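Local coordinates for protein putative triphosphoribosyl-dephospho-coA synthase (Archaeoglobus fulgidus DSM 4304, PDB 3H9P) that is of unknown function but probably binds ATP and acts as a triphosphoribosyl-dephospho-CoA synthase, at residues N132-M137 / E149-F154. Residues are numbered along the deposited sequence; the frame is centred on the assembly and turned at random.
Sequences NLYEWM and ELVDGF
Y134 holds CG anti to its backbone N (chi1 -180°), which carries the ring across to V151. V151 holds CG2 anti to its carbonyl carbon, which sets this methyl 3.6 Å from M137 CB. The side chains of Y134 and V151 cross at about a right angle. Y134 OH donates to V151 O at 3.2 Å, in the carbonyl plane and on a lone pair. R84 of helix 76-88 also bonds to this oxygen, so two partners grip the carbonyl at the end of helix 145-151. The Y134 ring edge faces two carbonyls, with CE1 3.6 Å from V151 O and CD1 3.8 Å from L150 O. A phenylalanine here would probably leave V151 O without its tyrosine donor. The selenomethionine M137 has CG 4.0 Å from both CB and CD2 of L150. Its chain then bends, and CE lies over one face of the W136 ring, toward its rim. L133 reaches L150 more loosely, CD2 to CD2 at 4.4 Å, and both touch L87. N132 is the N-cap of helix 133-138. Its OD1 accepts from E135 N at 2.7 Å, and E135 OE1 takes N132 N in return. This capping box starts a helix whose Y134 and M137 pack on the C-terminal end of helix 145-151, in an all-helical fold.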
# COMPACT_ATOMS: atom_id res chain seq x y z
N ASN A 132 -14.09 -7.43 8.66
CA ASN A 132 -13.46 -8.68 8.99
C ASN A 132 -12.19 -8.92 8.16
O ASN A 132 -11.82 -8.12 7.29
CB ASN A 132 -14.48 -9.81 8.95
CG ASN A 132 -14.66 -10.41 7.58
OD1 ASN A 132 -13.92 -10.15 6.64
ND2 ASN A 132 -15.65 -11.27 7.47
N LEU A 133 -11.49 -10.00 8.42
CA LEU A 133 -10.17 -10.13 7.85
C LEU A 133 -10.29 -10.37 6.35
O LEU A 133 -9.43 -9.98 5.57
CB LEU A 133 -9.44 -11.29 8.50
CG LEU A 133 -8.05 -11.66 8.00
CD1 LEU A 133 -7.04 -10.45 8.19
CD2 LEU A 133 -7.63 -12.89 8.79
N TYR A 134 -11.39 -11.00 5.96
CA TYR A 134 -11.65 -11.31 4.56
C TYR A 134 -11.89 -10.02 3.80
O TYR A 134 -11.24 -9.77 2.77
CB TYR A 134 -12.84 -12.25 4.45
CG TYR A 134 -13.18 -12.64 3.04
CD1 TYR A 134 -12.40 -13.58 2.38
CD2 TYR A 134 -14.29 -12.09 2.38
CE1 TYR A 134 -12.70 -13.98 1.10
CE2 TYR A 134 -14.61 -12.49 1.06
CZ TYR A 134 -13.79 -13.45 0.45
OH TYR A 134 -14.02 -13.88 -0.82
N GLU A 135 -12.81 -9.21 4.33
CA GLU A 135 -13.20 -7.93 3.71
C GLU A 135 -12.02 -6.99 3.63
O GLU A 135 -11.80 -6.34 2.62
CB GLU A 135 -14.37 -7.29 4.47
CG GLU A 135 -15.58 -8.23 4.55
CD GLU A 135 -16.61 -7.87 5.62
OE1 GLU A 135 -16.25 -7.42 6.75
OE2 GLU A 135 -17.81 -8.05 5.35
N TRP A 136 -11.24 -6.93 4.69
CA TRP A 136 -10.04 -6.14 4.71
C TRP A 136 -9.16 -6.53 3.52
O TRP A 136 -8.81 -5.69 2.70
CB TRP A 136 -9.29 -6.35 6.02
CG TRP A 136 -8.26 -5.31 6.29
CD1 TRP A 136 -8.19 -4.06 5.74
CD2 TRP A 136 -7.18 -5.39 7.22
NE1 TRP A 136 -7.12 -3.37 6.24
CE2 TRP A 136 -6.48 -4.16 7.16
CE3 TRP A 136 -6.72 -6.40 8.10
CZ2 TRP A 136 -5.34 -3.89 7.95
CZ3 TRP A 136 -5.56 -6.14 8.88
CH2 TRP A 136 -4.89 -4.89 8.80
N MSE A 137 -8.86 -7.83 3.43
CA MSE A 137 -8.03 -8.39 2.36
C MSE A 137 -8.61 -8.09 0.97
O MSE A 137 -7.84 -7.89 0.03
CB MSE A 137 -7.79 -9.90 2.54
CG MSE A 137 -6.89 -10.31 3.69
SE MSE A 137 -5.12 -9.43 3.80
CE MSE A 137 -5.63 -7.89 4.89
N GLU A 149 -4.45 -14.54 -2.07
CA GLU A 149 -4.64 -15.91 -1.56
C GLU A 149 -5.75 -15.99 -0.49
O GLU A 149 -6.49 -16.98 -0.40
CB GLU A 149 -3.34 -16.44 -0.92
CG GLU A 149 -2.22 -16.67 -1.90
CD GLU A 149 -2.51 -17.85 -2.81
OE1 GLU A 149 -2.29 -19.01 -2.41
OE2 GLU A 149 -2.97 -17.62 -3.93
N LEU A 150 -5.82 -14.99 0.38
CA LEU A 150 -6.78 -15.06 1.45
C LEU A 150 -8.18 -14.86 0.89
O LEU A 150 -9.16 -15.35 1.48
CB LEU A 150 -6.44 -14.08 2.58
CG LEU A 150 -5.71 -14.76 3.78
CD1 LEU A 150 -4.38 -15.28 3.37
CD2 LEU A 150 -5.58 -13.86 5.00
N VAL A 151 -8.26 -14.19 -0.25
CA VAL A 151 -9.55 -13.86 -0.83
C VAL A 151 -10.06 -14.84 -1.91
O VAL A 151 -11.25 -15.01 -2.06
CB VAL A 151 -9.59 -12.38 -1.35
CG1 VAL A 151 -10.74 -12.18 -2.31
CG2 VAL A 151 -9.71 -11.39 -0.18
N ASP A 152 -9.17 -15.49 -2.65
CA ASP A 152 -9.58 -16.24 -3.82
C ASP A 152 -9.39 -17.72 -3.63
O ASP A 152 -9.23 -18.41 -4.60
CB ASP A 152 -8.77 -15.82 -5.06
CG ASP A 152 -7.24 -16.23 -4.98
OD1 ASP A 152 -6.77 -17.11 -4.16
OD2 ASP A 152 -6.48 -15.63 -5.77
N GLY A 153 -9.33 -18.20 -2.40
CA GLY A 153 -9.16 -19.62 -2.17
C GLY A 153 -7.74 -20.16 -2.29
O GLY A 153 -7.56 -21.32 -2.58
N PHE A 154 -6.73 -19.33 -2.10
CA PHE A 154 -5.36 -19.86 -2.08
C PHE A 154 -4.91 -20.46 -3.43
O PHE A 154 -4.25 -21.49 -3.48
CB PHE A 154 -5.19 -20.89 -0.93
CG PHE A 154 -5.21 -20.26 0.44
CD1 PHE A 154 -4.02 -19.82 1.04
CD2 PHE A 154 -6.41 -20.09 1.12
CE1 PHE A 154 -4.04 -19.22 2.27
CE2 PHE A 154 -6.44 -19.50 2.37
CZ PHE A 154 -5.24 -19.05 2.95